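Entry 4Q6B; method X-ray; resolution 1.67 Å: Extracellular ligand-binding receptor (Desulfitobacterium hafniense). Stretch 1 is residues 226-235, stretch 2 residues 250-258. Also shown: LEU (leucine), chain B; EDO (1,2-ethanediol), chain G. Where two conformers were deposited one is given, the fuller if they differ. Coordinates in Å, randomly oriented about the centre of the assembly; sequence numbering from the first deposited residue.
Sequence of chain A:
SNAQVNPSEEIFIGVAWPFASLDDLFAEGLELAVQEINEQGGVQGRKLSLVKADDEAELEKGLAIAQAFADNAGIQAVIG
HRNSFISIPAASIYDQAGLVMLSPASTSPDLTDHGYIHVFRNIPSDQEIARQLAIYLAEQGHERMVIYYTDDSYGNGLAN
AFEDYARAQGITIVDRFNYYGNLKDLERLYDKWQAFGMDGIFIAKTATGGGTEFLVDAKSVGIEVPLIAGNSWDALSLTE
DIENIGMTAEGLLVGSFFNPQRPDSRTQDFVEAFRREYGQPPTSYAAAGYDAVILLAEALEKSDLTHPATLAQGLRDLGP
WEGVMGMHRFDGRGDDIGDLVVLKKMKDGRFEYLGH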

# COMPACT_ATOMS: atom_id res chain seq x y z
N PRO A 226 -21.44 -10.68 0.29
CA PRO A 226 -20.27 -9.96 -0.22
C PRO A 226 -19.00 -10.23 0.56
O PRO A 226 -19.04 -10.36 1.78
N LEU A 227 -17.87 -10.30 -0.16
CA LEU A 227 -16.56 -10.49 0.45
C LEU A 227 -15.79 -9.18 0.26
O LEU A 227 -15.87 -8.55 -0.81
N ILE A 228 -15.08 -8.78 1.32
CA ILE A 228 -14.34 -7.51 1.33
C ILE A 228 -12.95 -7.77 1.84
O ILE A 228 -12.76 -8.57 2.78
N ALA A 229 -11.95 -7.12 1.24
CA ALA A 229 -10.55 -7.33 1.64
C ALA A 229 -9.74 -6.04 1.47
O ALA A 229 -10.21 -5.07 0.87
N GLY A 230 -8.49 -6.06 1.94
CA GLY A 230 -7.65 -4.89 1.85
C GLY A 230 -6.61 -4.91 0.77
O GLY A 230 -6.76 -5.63 -0.22
N ASN A 231 -5.54 -4.13 0.91
CA ASN A 231 -4.74 -3.81 -0.27
C ASN A 231 -3.89 -4.91 -0.92
O ASN A 231 -3.47 -4.74 -2.09
N SER A 232 -3.59 -6.01 -0.21
CA SER A 232 -2.79 -7.05 -0.84
C SER A 232 -3.57 -7.75 -1.97
O SER A 232 -3.01 -8.53 -2.76
N TRP A 233 -4.86 -7.47 -2.02
CA TRP A 233 -5.76 -8.11 -3.00
C TRP A 233 -5.81 -7.33 -4.32
O TRP A 233 -6.38 -7.82 -5.30
N ASP A 234 -5.19 -6.15 -4.35
CA ASP A 234 -5.02 -5.40 -5.61
C ASP A 234 -4.07 -6.17 -6.53
O ASP A 234 -4.37 -6.38 -7.71
N ALA A 235 -2.94 -6.59 -5.98
CA ALA A 235 -1.98 -7.46 -6.68
C ALA A 235 -2.56 -8.83 -7.05
O ALA A 235 -1.82 -9.83 -7.17
N GLU A 250 -15.68 -12.56 -8.59
CA GLU A 250 -16.77 -11.65 -8.99
C GLU A 250 -17.43 -11.01 -7.77
O GLU A 250 -17.93 -11.71 -6.87
N GLY A 251 -17.40 -9.68 -7.72
CA GLY A 251 -18.06 -8.93 -6.67
C GLY A 251 -17.18 -8.65 -5.46
O GLY A 251 -17.60 -7.89 -4.58
N LEU A 252 -15.97 -9.21 -5.43
CA LEU A 252 -15.01 -8.85 -4.37
C LEU A 252 -14.74 -7.34 -4.28
O LEU A 252 -14.43 -6.70 -5.28
N LEU A 253 -14.88 -6.78 -3.07
CA LEU A 253 -14.55 -5.38 -2.86
C LEU A 253 -13.18 -5.28 -2.21
O LEU A 253 -12.92 -5.96 -1.21
N VAL A 254 -12.32 -4.43 -2.78
CA VAL A 254 -10.96 -4.27 -2.32
C VAL A 254 -10.67 -2.83 -1.92
O VAL A 254 -10.92 -1.92 -2.67
N GLY A 255 -10.12 -2.64 -0.73
CA GLY A 255 -9.73 -1.33 -0.30
C GLY A 255 -8.26 -1.16 -0.65
O GLY A 255 -7.42 -1.89 -0.19
N SER A 256 -7.98 -0.16 -1.46
CA SER A 256 -6.68 -0.02 -2.06
C SER A 256 -6.44 1.44 -2.35
O SER A 256 -6.95 2.27 -1.65
N PHE A 257 -5.58 1.70 -3.31
CA PHE A 257 -5.24 3.04 -3.74
C PHE A 257 -4.92 3.07 -5.24
O PHE A 257 -4.68 2.05 -5.85
N PHE A 258 -4.96 4.27 -5.81
CA PHE A 258 -4.77 4.53 -7.23
C PHE A 258 -6.02 4.23 -8.05
O PHE A 258 -6.45 3.11 -8.16

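Along residues 250-258 the contact begins with backbone. Glu 250 stays out of reach, and Gly 251, whose positive phi of 90° would jam a CB against the preceding carbonyl, contributes its carbonyl: water 1 donates to Gly 251 O at 2.7 Å and to Leu 227 O at 2.8 Å, bridging the two acceptors where the strands begin to pair.

Leu 252 (t, p) starts sideways at CB, but its end comes nearer. CD1 lies 4.0 Å from Leu 227 CB and 4.5 Å from Ala 229 CB, while CD2 reaches Trp 233 CE3 at 3.7 Å, so the two methyls meet different neighbours.

Parallel pairing then fixes the register. Leu 253 N donates to Leu 227 O (3.0 Å, 177°), and Ala 229 N donates to Leu 253 O (2.9 Å, 154°). The side chain of Leu 253 (t, p) shares a sheet face with Ile 228 (chi1 m, chi2 103°), as the 4.1 Å between Leu 253 CB and Ile 228 CG1 attests. Val 254 (t) lies on the other face with Ala 229; its CG2 packs 3.9 Å from Trp 233 CB (Trp 233 chi1 m), and its CG1 sits 3.5 Å from Gly 230 O.

Gly 255 N closes the ladder on Ala 229 O at 2.9 Å. Beyond it Ser 256 (t) points toward the other stretch, and its OG donates a very short 2.5 Å hydrogen bond to OD2 of Asp 234 (t), whose side chain starts sideways but ends nearer.

Phe 257 (p) brings CE1 to 4.0 Å from Asn 231 ND2, an oblique approach. The same amide's OD1 accepts from the bound leucine N at 3.0 Å, consistent with a ligand-binding receptor. Phe 258 makes no contact with the first stretch.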

# COMPACT_ATOMS: atom_id res chain seq x y z
CB PRO A 226 -20.65 -8.50 -0.00
CG PRO A 226 -22.15 -8.48 -0.26
CD PRO A 226 -22.63 -9.79 0.38
CB LEU A 227 -15.79 -11.66 -0.21
CG LEU A 227 -16.54 -13.00 -0.30
CD1 LEU A 227 -15.62 -14.05 -0.86
CD2 LEU A 227 -17.02 -13.42 1.09
CB ILE A 228 -15.06 -6.48 2.27
CG1 ILE A 228 -16.48 -6.20 1.77
CG2 ILE A 228 -14.28 -5.15 2.31
CD1 ILE A 228 -17.57 -6.89 2.56
CB ALA A 229 -9.94 -8.47 0.84
CB ASN A 231 -3.84 -2.59 0.01
CG ASN A 231 -2.43 -2.99 0.34
OD1 ASN A 231 -2.17 -3.58 1.39
ND2 ASN A 231 -1.51 -2.71 -0.56
CB SER A 232 -2.35 -8.10 0.20
OG SER A 232 -3.48 -8.60 0.87
CB TRP A 233 -7.14 -8.28 -2.41
CG TRP A 233 -7.17 -9.28 -1.27
CD1 TRP A 233 -6.70 -9.11 0.00
CD2 TRP A 233 -7.76 -10.58 -1.30
NE1 TRP A 233 -6.93 -10.24 0.75
CE2 TRP A 233 -7.58 -11.16 -0.03
CE3 TRP A 233 -8.39 -11.32 -2.30
CZ2 TRP A 233 -8.04 -12.45 0.28
CZ3 TRP A 233 -8.83 -12.60 -1.99
CH2 TRP A 233 -8.65 -13.14 -0.71
CB ASP A 234 -4.49 -3.99 -5.31
CG ASP A 234 -4.83 -2.99 -6.42
OD1 ASP A 234 -4.88 -3.38 -7.61
OD2 ASP A 234 -5.03 -1.80 -6.08
CB ALA A 235 -0.72 -7.62 -5.83
CB GLU A 250 -17.80 -12.42 -9.84
CG GLU A 250 -18.87 -11.55 -10.54
CD GLU A 250 -18.28 -10.69 -11.67
OE1 GLU A 250 -17.15 -10.99 -12.11
OE2 GLU A 250 -18.94 -9.71 -12.10
CB LEU A 252 -13.70 -9.60 -4.57
CG LEU A 252 -12.57 -9.29 -3.57
CD1 LEU A 252 -12.86 -9.90 -2.20
CD2 LEU A 252 -11.21 -9.81 -4.10
CB LEU A 253 -15.61 -4.71 -1.96
CG LEU A 253 -15.38 -3.21 -1.70
CD1 LEU A 253 -15.61 -2.37 -2.97
CD2 LEU A 253 -16.32 -2.74 -0.55
CB VAL A 254 -9.97 -4.72 -3.42
CG1 VAL A 254 -8.54 -4.42 -3.02
CG2 VAL A 254 -10.17 -6.20 -3.72
CB SER A 256 -6.57 -0.84 -3.34
OG SER A 256 -5.23 -0.91 -3.76
CB PHE A 257 -4.08 3.59 -2.91
CG PHE A 257 -2.88 2.71 -2.95
CD1 PHE A 257 -2.64 1.80 -1.96
CD2 PHE A 257 -1.99 2.79 -4.00
CE1 PHE A 257 -1.54 0.97 -2.01
CE2 PHE A 257 -0.90 1.97 -4.06
CZ PHE A 257 -0.67 1.06 -3.06
CB PHE A 258 -3.54 3.84 -7.86
CG PHE A 258 -3.35 4.20 -9.31
CD1 PHE A 258 -3.23 5.52 -9.70
CD2 PHE A 258 -3.34 3.23 -10.29
CE1 PHE A 258 -3.08 5.86 -11.02
CE2 PHE A 258 -3.18 3.56 -11.61
CZ PHE A 258 -3.05 4.88 -11.97
N LEU B . 0.68 -3.96 2.40
CA LEU B . 1.58 -5.10 2.55
C LEU B . 2.46 -4.94 3.78
O LEU B . 3.22 -5.83 4.14
CB LEU B . 2.45 -5.25 1.30
CG LEU B . 1.44 -5.64 0.21
CD1 LEU B . 1.63 -4.80 -1.02
CD2 LEU B . 1.45 -7.12 -0.13
OXT LEU B . 2.36 -3.89 4.45
C1 EDO G . -5.01 -7.24 4.87
O1 EDO G . -4.08 -8.14 5.50
C2 EDO G . -4.34 -6.47 3.74
O2 EDO G . -4.44 -7.23 2.57
O HOH W 1 -18.12 -7.35 -1.98